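PDB 5DQP: EDTA monooxygenase from EDTA-degrading bacterium BNC1, which probably acts as an FMN-dependent monooxygenase that uses molecular oxygen to oxidise EDTA, working together with a partner flavin reductase. Local coordinates for residues Asn13-Pro19 with Lys66-Pro72; Ala52-Ala56 with Leu78-Thr83; Ile296-Ser300 with Leu348-Ala352; Pro257-Leu262 with Leu422-Arg426; Arg4-Leu8 with Gly407-Arg411. All blocks are in the same frame, centred on the assembly; numbering follows the deposited sequence.

Interaction 1: residues Asn13-Pro19 with Lys66-Pro72; sequences NSSGVLP and KVRPEYP
A polar loop-to-loop contact joins the segment that follows strand 7-11 to the one that follows strand 52-55, without regular helix or strand on either side. N13 to G16 form a type II' beta turn (S14 phi/psi 55/-130, S15 -105/2), closed by a weak bond of 3.4 Å from G16 N to N13 O. The two segments run in opposite senses, with CA-CA approaches of 4.3 Å for P19-V67 and 5.5 Å for S14-E70. R68 reaches in beneath the turn (chi1 p, chi2 102°, chi3 t): R68 NE donates to G16 O at 2.7 Å, while L18 O lies over one face of the guanidinium. R68 CD rests 3.5 Å from both S14 OG and S15 OG, S15 OG itself being hydrogen-bonded to S21 OG. Such loops belong to the C-terminal end of the strands in a TIM barrel, where active sites of this fold lie, and Y71 is close to D57, a predicted FMN ligand. Backbone and hydroxyl bonds extend the contact: R68 N to P19 O at 2.8 Å, and S14 OG, with chi1 t, to P69 O at 2.8 Å. N13 ND2 gives only a weak bond to E70 O (3.3 Å), its stronger partner being A56 O. At the solvent side P19 CB meets V67 CG2 at 3.9 Å. P69, buried, packs on F179 of the second subunit.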
# COMPACT_ATOMS: atom_id res chain seq x y z
N ASN A 13 -13.19 3.99 6.48
CA ASN A 13 -13.43 4.00 5.03
C ASN A 13 -14.24 5.20 4.56
O ASN A 13 -15.29 5.53 5.12
CB ASN A 13 -14.16 2.73 4.62
CG ASN A 13 -13.32 1.50 4.78
OD1 ASN A 13 -13.12 1.03 5.87
ND2 ASN A 13 -12.81 0.98 3.68
N SER A 14 -13.77 5.82 3.48
CA SER A 14 -14.59 6.67 2.61
C SER A 14 -15.27 7.76 3.44
O SER A 14 -14.58 8.46 4.20
CB SER A 14 -15.54 5.76 1.82
OG SER A 14 -16.35 6.54 0.95
N SER A 15 -16.59 7.96 3.31
CA SER A 15 -17.27 9.11 3.90
C SER A 15 -18.07 8.75 5.13
O SER A 15 -18.71 9.63 5.72
CB SER A 15 -18.19 9.76 2.86
OG SER A 15 -19.08 8.81 2.31
N GLY A 16 -18.03 7.50 5.55
CA GLY A 16 -18.93 7.00 6.58
C GLY A 16 -19.64 5.74 6.10
O GLY A 16 -19.65 5.41 4.92
N VAL A 17 -20.25 5.05 7.08
CA VAL A 17 -20.93 3.79 6.78
C VAL A 17 -22.28 4.02 6.09
O VAL A 17 -22.71 3.19 5.29
CB VAL A 17 -21.10 2.92 8.04
CG1 VAL A 17 -21.81 3.66 9.11
CG2 VAL A 17 -21.90 1.66 7.70
N LEU A 18 -22.97 5.13 6.36
CA LEU A 18 -24.26 5.32 5.71
C LEU A 18 -24.08 5.57 4.21
O LEU A 18 -23.17 6.29 3.79
CB LEU A 18 -25.04 6.46 6.36
CG LEU A 18 -25.39 6.20 7.83
CD1 LEU A 18 -26.38 7.25 8.33
CD2 LEU A 18 -25.92 4.74 8.11
N PRO A 19 -24.97 5.01 3.37
CA PRO A 19 -24.75 5.09 1.91
C PRO A 19 -24.77 6.50 1.34
O PRO A 19 -24.10 6.76 0.33
CB PRO A 19 -25.90 4.24 1.33
CG PRO A 19 -26.98 4.27 2.41
CD PRO A 19 -26.18 4.24 3.71
N LYS A 66 -26.85 5.41 -5.52
CA LYS A 66 -27.37 5.72 -4.21
C LYS A 66 -26.42 5.34 -3.07
O LYS A 66 -26.80 5.47 -1.90
CB LYS A 66 -28.70 5.00 -4.00
CG LYS A 66 -29.75 5.31 -5.06
CD LYS A 66 -30.11 6.79 -5.03
CE LYS A 66 -31.23 7.12 -6.01
NZ LYS A 66 -31.70 8.53 -5.88
N VAL A 67 -25.22 4.84 -3.37
CA VAL A 67 -24.35 4.30 -2.33
C VAL A 67 -22.93 4.81 -2.56
O VAL A 67 -22.31 4.49 -3.58
CB VAL A 67 -24.35 2.77 -2.27
CG1 VAL A 67 -23.43 2.30 -1.17
CG2 VAL A 67 -25.77 2.25 -2.04
N ARG A 68 -22.43 5.58 -1.61
CA ARG A 68 -21.05 6.01 -1.69
C ARG A 68 -20.13 4.81 -1.92
O ARG A 68 -20.41 3.70 -1.43
CB ARG A 68 -20.67 6.77 -0.41
CG ARG A 68 -20.91 6.00 0.87
CD ARG A 68 -19.61 5.42 1.40
NE ARG A 68 -19.87 4.42 2.42
CZ ARG A 68 -20.38 3.21 2.18
NH1 ARG A 68 -20.70 2.84 0.93
NH2 ARG A 68 -20.58 2.36 3.17
N PRO A 69 -19.06 4.97 -2.71
CA PRO A 69 -18.09 3.87 -2.85
C PRO A 69 -17.34 3.66 -1.54
O PRO A 69 -16.82 4.61 -0.96
CB PRO A 69 -17.16 4.36 -3.97
CG PRO A 69 -17.26 5.85 -3.93
CD PRO A 69 -18.65 6.19 -3.43
N GLU A 70 -17.34 2.42 -1.05
CA GLU A 70 -16.77 2.15 0.26
C GLU A 70 -15.25 2.04 0.23
O GLU A 70 -14.58 2.35 1.22
CB GLU A 70 -17.35 0.85 0.84
CG GLU A 70 -17.03 0.69 2.33
CD GLU A 70 -17.62 -0.57 2.95
OE1 GLU A 70 -17.12 -1.02 4.02
OE2 GLU A 70 -18.59 -1.11 2.38
N TYR A 71 -14.69 1.64 -0.91
CA TYR A 71 -13.28 1.31 -1.05
C TYR A 71 -12.62 2.19 -2.11
O TYR A 71 -12.15 1.69 -3.14
CB TYR A 71 -13.12 -0.17 -1.39
CG TYR A 71 -14.15 -1.09 -0.72
CD1 TYR A 71 -14.14 -1.27 0.66
CD2 TYR A 71 -15.08 -1.79 -1.47
CE1 TYR A 71 -15.05 -2.12 1.28
CE2 TYR A 71 -16.01 -2.65 -0.85
CZ TYR A 71 -15.97 -2.81 0.51
OH TYR A 71 -16.85 -3.65 1.13
N PRO A 72 -12.52 3.51 -1.88
CA PRO A 72 -11.93 4.36 -2.92
C PRO A 72 -10.42 4.15 -3.13
O PRO A 72 -9.91 4.58 -4.17
CB PRO A 72 -12.27 5.79 -2.44
CG PRO A 72 -12.49 5.65 -0.98
CD PRO A 72 -13.08 4.29 -0.76

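Interaction 2: residues Ala52-Ala56 with Leu78-Thr83; sequences AFFLA and LAAAIT
Strand 52-55 faces helix 75-85 through five apolar side chains and one threonine methyl, with no hydrogen bond between the segments. The axes of strand 52-55 and helix 78-83 approach to 10.6 Å and cross at 153°, nearly antiparallel; the nearest CA pair is L55-A79 at 8.1 Å. F53 and L55 point toward the helix. F53 takes chi1 p with chi2 84°, which sends its ring out to the helix: F53 CE2 lies 3.8 Å from I82 CG2 and 3.9 Å from T83 CG2, and F53 CZ is 4.1 Å from A79 CB. I82 (m, t) lays CD1 over a face of that ring, whereas A79 CB and T83 CG2 meet its edge. Strand, helix and the following strand 90-96 make a beta-alpha-beta unit, the repeat of a TIM barrel, and this contact is the layer between barrel wall and outer helix; F54, turned to the other side of the strand, stacks edge-to-face with W11 and Y231. L55 (m, t) extends CD1 to 4.0 Å from L78 CD2 and 4.2 Å from A79 N, L78 being in the t, p rotamer. T83, chi1 p, folds its hydroxyl back on the helix, OG1 to A79 O at 2.8 Å, which leaves the methyl for F53. A80 points away from the strand and packs on A80 of the second subunit.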
# COMPACT_ATOMS: atom_id res chain seq x y z
N ALA A 52 -6.61 1.78 17.15
CA ALA A 52 -6.26 1.68 15.74
C ALA A 52 -7.43 2.11 14.87
O ALA A 52 -8.59 2.01 15.30
CB ALA A 52 -5.84 0.24 15.36
N PHE A 53 -7.13 2.60 13.67
CA PHE A 53 -8.19 2.71 12.67
C PHE A 53 -8.28 1.38 11.92
O PHE A 53 -7.40 0.52 12.00
CB PHE A 53 -7.97 3.90 11.71
CG PHE A 53 -6.68 3.83 10.90
CD1 PHE A 53 -6.63 3.10 9.72
CD2 PHE A 53 -5.53 4.50 11.31
CE1 PHE A 53 -5.45 3.01 8.98
CE2 PHE A 53 -4.36 4.44 10.58
CZ PHE A 53 -4.31 3.69 9.41
N PHE A 54 -9.37 1.21 11.20
CA PHE A 54 -9.59 0.02 10.41
C PHE A 54 -10.09 0.40 9.02
O PHE A 54 -10.95 1.27 8.88
CB PHE A 54 -10.60 -0.91 11.11
CG PHE A 54 -11.12 -2.01 10.23
CD1 PHE A 54 -10.27 -3.00 9.77
CD2 PHE A 54 -12.47 -2.08 9.90
CE1 PHE A 54 -10.74 -4.03 8.98
CE2 PHE A 54 -12.96 -3.13 9.11
CZ PHE A 54 -12.10 -4.09 8.66
N LEU A 55 -9.55 -0.27 8.02
CA LEU A 55 -9.97 -0.10 6.63
C LEU A 55 -10.47 -1.44 6.11
O LEU A 55 -9.71 -2.40 6.03
CB LEU A 55 -8.81 0.42 5.78
CG LEU A 55 -8.37 1.85 6.08
CD1 LEU A 55 -7.08 2.19 5.32
CD2 LEU A 55 -9.47 2.84 5.72
N ALA A 56 -11.76 -1.50 5.80
CA ALA A 56 -12.30 -2.62 5.05
C ALA A 56 -11.87 -2.49 3.59
O ALA A 56 -11.46 -1.42 3.15
CB ALA A 56 -13.83 -2.65 5.16
N LEU A 78 -3.21 3.44 1.49
CA LEU A 78 -3.79 4.45 2.37
C LEU A 78 -3.20 4.38 3.78
O LEU A 78 -2.82 5.41 4.35
CB LEU A 78 -5.33 4.30 2.40
CG LEU A 78 -6.20 5.38 3.04
CD1 LEU A 78 -5.74 6.78 2.63
CD2 LEU A 78 -7.70 5.16 2.72
N ALA A 79 -3.10 3.18 4.36
CA ALA A 79 -2.55 3.10 5.71
C ALA A 79 -1.08 3.56 5.78
O ALA A 79 -0.64 4.11 6.79
CB ALA A 79 -2.69 1.67 6.24
N ALA A 80 -0.32 3.33 4.71
CA ALA A 80 1.06 3.84 4.67
C ALA A 80 1.10 5.36 4.65
O ALA A 80 1.95 5.97 5.31
CB ALA A 80 1.79 3.28 3.44
N ALA A 81 0.21 6.00 3.88
CA ALA A 81 0.23 7.47 3.80
C ALA A 81 -0.27 8.08 5.10
O ALA A 81 0.34 9.02 5.63
CB ALA A 81 -0.63 7.95 2.63
N ILE A 82 -1.36 7.55 5.64
CA ILE A 82 -1.86 8.02 6.93
C ILE A 82 -0.77 7.96 8.00
O ILE A 82 -0.49 8.95 8.68
CB ILE A 82 -3.09 7.21 7.38
CG1 ILE A 82 -4.27 7.40 6.41
CG2 ILE A 82 -3.47 7.63 8.82
CD1 ILE A 82 -5.56 6.55 6.81
N THR A 83 -0.22 6.76 8.23
CA THR A 83 0.72 6.63 9.35
C THR A 83 2.06 7.28 9.06
O THR A 83 2.79 7.60 10.01
CB THR A 83 0.91 5.17 9.76
OG1 THR A 83 1.46 4.41 8.68
CG2 THR A 83 -0.46 4.57 10.20

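Interaction 3: residues Ile296-Ser300 with Leu348-Ala352; sequences IEALS and LRQLA
Two helices, 292-303 and 348-354, pack almost at right angles: the axes of 296-300 and 348-352 come within 10.0 Å and cross at 99°. The interface is apolar, with no hydrogen bond across it, and the nearest CA atoms are those of I296 and A352, 6.5 Å apart. I296 starts sideways, but in its m, t rotamer it extends to the partner helix, placing CD1 3.9 Å from R349 CG, CG1 4.3 Å from A352 CB and CG2 3.8 Å from L348 CD2. One turn on, L299 (t, p) points at the other helix and lays CD2 3.6 Å from A352 CA, 3.9 Å from A352 CB and 3.6 Å from L348 CD1. The small A352 thus lets the leucine sit against the helix backbone. S300 completes the surface with its CB 3.6 Å from L348 CD2; its chi1 of 62° turns the hydroxyl back to the preceding turn, OG to E297 O at 2.8 Å. L348, also t, p, wedges among all three residues: CD1 serves L299, CD2 serves I296 and S300. The aliphatic part of R349 covers I296 while its NE forms a salt bridge with D313. Both helices belong to the long excursion between barrel strands 262-271 and 380-383, away from the predicted flavin site, and helix 331-344 flanks them, M337 touching L299 and V340 and A341 touching L351.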
# COMPACT_ATOMS: atom_id res chain seq x y z
N ILE A 296 -41.27 -1.56 9.72
CA ILE A 296 -41.69 -2.25 10.93
C ILE A 296 -42.67 -3.38 10.59
O ILE A 296 -42.60 -4.46 11.17
CB ILE A 296 -42.28 -1.25 11.94
CG1 ILE A 296 -41.18 -0.31 12.45
CG2 ILE A 296 -42.89 -1.98 13.11
CD1 ILE A 296 -41.70 0.85 13.30
N GLU A 297 -43.56 -3.16 9.61
CA GLU A 297 -44.39 -4.28 9.16
C GLU A 297 -43.52 -5.35 8.50
O GLU A 297 -43.71 -6.55 8.74
CB GLU A 297 -45.51 -3.79 8.23
CG GLU A 297 -45.04 -3.14 6.91
CD GLU A 297 -44.90 -4.13 5.75
OE1 GLU A 297 -45.33 -5.30 5.90
OE2 GLU A 297 -44.37 -3.73 4.68
N ALA A 298 -42.55 -4.95 7.68
CA ALA A 298 -41.63 -5.93 7.12
C ALA A 298 -41.00 -6.80 8.21
O ALA A 298 -40.91 -8.03 8.08
CB ALA A 298 -40.55 -5.23 6.30
N LEU A 299 -40.56 -6.19 9.31
CA LEU A 299 -39.89 -6.96 10.36
C LEU A 299 -40.86 -7.91 11.07
O LEU A 299 -40.51 -9.05 11.38
CB LEU A 299 -39.24 -6.02 11.36
CG LEU A 299 -38.36 -6.64 12.44
CD1 LEU A 299 -37.24 -7.49 11.82
CD2 LEU A 299 -37.79 -5.52 13.30
N SER A 300 -42.08 -7.45 11.34
CA SER A 300 -43.02 -8.29 12.08
C SER A 300 -43.37 -9.54 11.29
O SER A 300 -43.56 -10.62 11.86
CB SER A 300 -44.29 -7.51 12.43
OG SER A 300 -44.95 -7.09 11.24
N LEU A 348 -41.14 -3.97 19.33
CA LEU A 348 -40.78 -4.17 17.93
C LEU A 348 -40.16 -2.92 17.33
O LEU A 348 -39.18 -3.00 16.58
CB LEU A 348 -42.01 -4.60 17.14
CG LEU A 348 -41.76 -4.89 15.67
CD1 LEU A 348 -40.67 -5.98 15.47
CD2 LEU A 348 -43.08 -5.31 15.02
N ARG A 349 -40.73 -1.75 17.63
CA ARG A 349 -40.21 -0.49 17.11
C ARG A 349 -38.77 -0.27 17.56
O ARG A 349 -37.94 0.24 16.80
CB ARG A 349 -41.08 0.68 17.59
CG ARG A 349 -40.79 1.99 16.87
CD ARG A 349 -41.23 3.22 17.67
NE ARG A 349 -42.69 3.31 17.84
CZ ARG A 349 -43.54 3.56 16.85
NH1 ARG A 349 -43.10 3.72 15.61
NH2 ARG A 349 -44.85 3.62 17.10
N GLN A 350 -38.47 -0.62 18.81
CA GLN A 350 -37.10 -0.48 19.30
C GLN A 350 -36.19 -1.48 18.61
O GLN A 350 -35.08 -1.14 18.21
CB GLN A 350 -37.06 -0.65 20.82
CG GLN A 350 -37.73 0.47 21.60
CD GLN A 350 -37.84 0.16 23.07
OE1 GLN A 350 -38.05 -0.99 23.46
NE2 GLN A 350 -37.69 1.18 23.90
N LEU A 351 -36.65 -2.72 18.48
CA LEU A 351 -35.83 -3.74 17.86
C LEU A 351 -35.46 -3.38 16.42
O LEU A 351 -34.33 -3.61 15.99
CB LEU A 351 -36.57 -5.09 17.92
CG LEU A 351 -35.89 -6.28 17.26
CD1 LEU A 351 -34.59 -6.65 17.99
CD2 LEU A 351 -36.86 -7.46 17.23
N ALA A 352 -36.40 -2.80 15.66
CA ALA A 352 -36.13 -2.42 14.27
C ALA A 352 -34.91 -1.52 14.14
O ALA A 352 -34.16 -1.60 13.16
CB ALA A 352 -37.34 -1.71 13.67

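Interaction 4: residues Pro257-Leu262 with Leu422-Arg426; sequences PEGSTL and LGLPR
Neither segment is helical where they meet, and they run past each other in opposite senses, with CA-CA distances of 5.8 Å for S260-L424 and 8.4 Å for L262-L422. Each turns on a glycine of positive phi: G259 at 68/26 and G423 at 74/25, the latter ending helix 418-421 in a Schellman motif. L424 (m, t) directs CD2 at the other backbone, 3.5 Å from S260 O and 3.7 Å from G259 O. P257 CG and P425 CG touch at 3.5 Å, and P425 CD lies 4.2 Å from S260 CA. L262 (m, t), at the start of barrel strand 262-271, places CD1 4.0 Å from L422 CB and 3.8 Å from L422 O; Y7 of strand 7-11 packs on both leucines. A water donates to G259 O at 3.2 Å and to G423 O at 2.8 Å, reconciling two carbonyls only 4.0 Å apart. Cohesion between this C-terminal tail and the barrel strand's entry loop is thus apolar and water-mediated, without a direct hydrogen bond.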
# COMPACT_ATOMS: atom_id res chain seq x y z
N PRO A 257 -0.91 -19.25 23.39
CA PRO A 257 -0.75 -18.72 24.75
C PRO A 257 -2.00 -18.00 25.20
O PRO A 257 -2.74 -17.44 24.39
CB PRO A 257 0.43 -17.75 24.64
CG PRO A 257 0.50 -17.39 23.17
CD PRO A 257 -0.01 -18.59 22.42
N GLU A 258 -2.23 -18.01 26.51
CA GLU A 258 -3.32 -17.22 27.06
C GLU A 258 -3.15 -15.75 26.67
O GLU A 258 -2.03 -15.27 26.45
CB GLU A 258 -3.37 -17.35 28.58
CG GLU A 258 -3.39 -18.79 29.11
CD GLU A 258 -4.62 -19.57 28.67
OE1 GLU A 258 -4.45 -20.59 27.95
OE2 GLU A 258 -5.75 -19.17 29.04
N GLY A 259 -4.26 -15.03 26.61
CA GLY A 259 -4.23 -13.65 26.14
C GLY A 259 -3.89 -13.51 24.67
O GLY A 259 -3.35 -12.49 24.25
N SER A 260 -4.17 -14.53 23.87
CA SER A 260 -3.84 -14.52 22.46
C SER A 260 -4.91 -13.84 21.59
O SER A 260 -4.63 -13.55 20.43
CB SER A 260 -3.66 -15.95 21.98
OG SER A 260 -4.93 -16.60 22.02
N THR A 261 -6.11 -13.59 22.13
CA THR A 261 -7.31 -13.31 21.35
C THR A 261 -8.15 -12.23 22.01
O THR A 261 -8.53 -12.33 23.18
CB THR A 261 -8.15 -14.59 21.19
OG1 THR A 261 -7.39 -15.59 20.49
CG2 THR A 261 -9.46 -14.30 20.44
N LEU A 262 -8.46 -11.19 21.24
CA LEU A 262 -9.41 -10.16 21.62
C LEU A 262 -10.60 -10.24 20.67
O LEU A 262 -10.42 -10.45 19.46
CB LEU A 262 -8.76 -8.77 21.55
CG LEU A 262 -7.50 -8.55 22.40
CD1 LEU A 262 -6.88 -7.22 22.03
CD2 LEU A 262 -7.86 -8.55 23.88
N LEU A 422 -1.96 -3.83 22.37
CA LEU A 422 -3.04 -4.80 22.54
C LEU A 422 -2.74 -5.89 23.56
O LEU A 422 -3.61 -6.71 23.84
CB LEU A 422 -3.35 -5.45 21.18
CG LEU A 422 -3.87 -4.43 20.19
CD1 LEU A 422 -4.22 -5.11 18.88
CD2 LEU A 422 -5.11 -3.78 20.79
N GLY A 423 -1.53 -5.93 24.13
CA GLY A 423 -1.23 -6.91 25.15
C GLY A 423 -1.05 -8.31 24.61
O GLY A 423 -1.24 -9.27 25.35
N LEU A 424 -0.67 -8.46 23.34
CA LEU A 424 -0.58 -9.74 22.66
C LEU A 424 0.80 -10.37 22.81
O LEU A 424 1.79 -9.67 23.04
CB LEU A 424 -0.92 -9.56 21.18
CG LEU A 424 -2.38 -9.22 20.85
CD1 LEU A 424 -2.47 -8.78 19.39
CD2 LEU A 424 -3.36 -10.40 21.14
N PRO A 425 0.89 -11.70 22.68
CA PRO A 425 2.20 -12.36 22.70
C PRO A 425 3.15 -11.78 21.67
O PRO A 425 2.76 -11.50 20.53
CB PRO A 425 1.87 -13.82 22.36
CG PRO A 425 0.38 -13.94 22.42
CD PRO A 425 -0.17 -12.58 22.18
N ARG A 426 4.42 -11.64 22.05
CA ARG A 426 5.42 -11.22 21.06
C ARG A 426 5.54 -12.25 19.94
O ARG A 426 5.79 -11.88 18.78
CB ARG A 426 6.78 -11.01 21.72
CG ARG A 426 7.87 -10.57 20.73
CD ARG A 426 9.24 -10.34 21.38
NE ARG A 426 9.19 -9.30 22.41
CZ ARG A 426 9.30 -9.55 23.72
NH1 ARG A 426 9.46 -10.79 24.16
NH2 ARG A 426 9.24 -8.54 24.59
O HOH W 1 -0.57 -12.01 25.75

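Interaction 5: residues Arg4-Leu8 with Gly407-Arg411; sequences RRMYL and GVFPR
The loop after helix 390-405 lies beside the N-terminal run into strand 7-11, the two running in the same sense with CA-CA distances of 5.1 Å for R5-V408 and 5.6 Å for M6-F409. G407, at phi/psi 83/13, ends the helix in a Schellman motif. V408 supplies the backbone link, its O accepting from M6 N at 2.9 Å (164°), and its CG2 meets M6 CE at 3.9 Å; in M6 chi1 and chi2 t carry the chain out and chi3 m turns the methyl. F409 (chi1 t, chi2 69°) turns its ring to the strand: L8 CD1 makes a CH-pi contact, 3.8 Å from the F409 ring centroid and 19° off the normal, and M6 O approaches the ring edge at CD1, 3.1 Å away. P410 puts CD over one face of the R5 guanidinium, 3.7 Å from R5 NH2. R5, with chi1 p, curls back so that NH2 donates to M6 O at 3.0 Å, while NH1 forms a salt bridge with D51. At the N-terminal end of this TIM barrel strand, the contact joins the chain's start to a loop about 400 residues on: M6 and L8 pack on L403 of helix 390-405 and on the neighbouring strand 380-383, and V408 on W373 of helix 362-374.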
# COMPACT_ATOMS: atom_id res chain seq x y z
N ARG A 4 -7.00 -5.09 33.15
CA ARG A 4 -7.80 -5.23 31.94
C ARG A 4 -8.52 -3.92 31.62
O ARG A 4 -9.14 -3.29 32.49
CB ARG A 4 -8.80 -6.39 32.09
CG ARG A 4 -9.58 -6.72 30.81
CD ARG A 4 -10.64 -7.84 31.03
NE ARG A 4 -11.46 -8.13 29.84
CZ ARG A 4 -12.76 -7.87 29.73
NH1 ARG A 4 -13.42 -7.30 30.74
NH2 ARG A 4 -13.43 -8.17 28.63
N ARG A 5 -8.43 -3.49 30.36
CA ARG A 5 -9.11 -2.28 29.92
C ARG A 5 -9.76 -2.53 28.56
O ARG A 5 -9.48 -3.52 27.89
CB ARG A 5 -8.14 -1.08 29.92
CG ARG A 5 -6.89 -1.23 29.03
CD ARG A 5 -7.18 -0.83 27.58
NE ARG A 5 -5.97 -0.56 26.80
CZ ARG A 5 -5.94 -0.01 25.59
NH1 ARG A 5 -4.77 0.16 24.98
NH2 ARG A 5 -7.07 0.36 24.97
N MET A 6 -10.65 -1.62 28.17
CA MET A 6 -11.41 -1.72 26.93
C MET A 6 -10.57 -1.24 25.74
O MET A 6 -9.89 -0.22 25.83
CB MET A 6 -12.68 -0.86 27.04
CG MET A 6 -13.59 -0.85 25.83
SD MET A 6 -14.94 0.32 26.06
CE MET A 6 -15.69 -0.30 27.58
N TYR A 7 -10.65 -1.97 24.62
CA TYR A 7 -9.99 -1.55 23.38
C TYR A 7 -11.02 -0.98 22.40
O TYR A 7 -12.17 -1.41 22.37
CB TYR A 7 -9.24 -2.72 22.72
CG TYR A 7 -8.21 -3.33 23.64
CD1 TYR A 7 -6.94 -2.78 23.75
CD2 TYR A 7 -8.52 -4.44 24.43
CE1 TYR A 7 -6.00 -3.33 24.62
CE2 TYR A 7 -7.60 -4.98 25.30
CZ TYR A 7 -6.34 -4.42 25.39
OH TYR A 7 -5.43 -4.96 26.25
N LEU A 8 -10.59 0.00 21.61
CA LEU A 8 -11.47 0.66 20.64
C LEU A 8 -10.78 0.79 19.28
O LEU A 8 -9.63 1.22 19.20
CB LEU A 8 -11.89 2.05 21.13
CG LEU A 8 -12.80 2.12 22.35
CD1 LEU A 8 -13.00 3.57 22.71
CD2 LEU A 8 -14.18 1.43 22.08
N GLY A 407 -12.60 4.96 34.09
CA GLY A 407 -11.46 4.12 34.41
C GLY A 407 -11.27 2.91 33.52
O GLY A 407 -10.47 2.03 33.85
N VAL A 408 -11.96 2.83 32.39
CA VAL A 408 -11.94 1.64 31.54
C VAL A 408 -11.23 1.88 30.22
O VAL A 408 -11.14 0.94 29.41
CB VAL A 408 -13.36 1.11 31.28
CG1 VAL A 408 -14.08 0.95 32.59
CG2 VAL A 408 -14.13 2.03 30.31
N PHE A 409 -10.73 3.10 29.97
CA PHE A 409 -10.08 3.46 28.71
C PHE A 409 -8.94 4.44 28.93
O PHE A 409 -9.11 5.42 29.66
CB PHE A 409 -11.09 4.06 27.71
CG PHE A 409 -10.57 4.05 26.33
CD1 PHE A 409 -10.43 2.82 25.67
CD2 PHE A 409 -10.12 5.21 25.71
CE1 PHE A 409 -9.87 2.75 24.39
CE2 PHE A 409 -9.55 5.15 24.41
CZ PHE A 409 -9.43 3.92 23.77
N PRO A 410 -7.80 4.25 28.28
CA PRO A 410 -6.62 5.06 28.62
C PRO A 410 -6.71 6.51 28.13
O PRO A 410 -7.37 6.82 27.14
CB PRO A 410 -5.47 4.33 27.91
CG PRO A 410 -6.13 3.68 26.74
CD PRO A 410 -7.53 3.32 27.17
N ARG A 411 -5.99 7.38 28.84
CA ARG A 411 -5.80 8.76 28.42
C ARG A 411 -4.52 8.99 27.62
O ARG A 411 -4.34 10.08 27.08
CB ARG A 411 -5.78 9.70 29.62
CG ARG A 411 -7.08 9.73 30.40
CD ARG A 411 -6.99 10.65 31.61
NE ARG A 411 -8.20 10.60 32.43
CZ ARG A 411 -9.29 11.33 32.21
NH1 ARG A 411 -9.34 12.19 31.19
NH2 ARG A 411 -10.34 11.20 33.02

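Overall arrangement
The loops of interaction 1 follow strands 7-11 and 52-55, and interaction 2 packs strand 52-55 on its helix; the two touch, N13 ND2 lying 2.8 Å from A56 O, a probable hydrogen bond that ties the loop of N13 to the end of strand 52-55. Both also reach the second subunit. L55 lies about 6 Å, between side chains, from predicted FMN ligands D57 and T94. Interactions 4 and 5 also touch, L262 CD2 packing 3.8 Å from Y7 CE2. Interaction 4 lies across the chain's centre from interaction 1, their centres about 33 Å apart. Interactions 2 and 5 share the sheet through neighbouring strands 52-55 and 7-11. Interaction 3 stands apart, its centre about 26 Å from that of interaction 1.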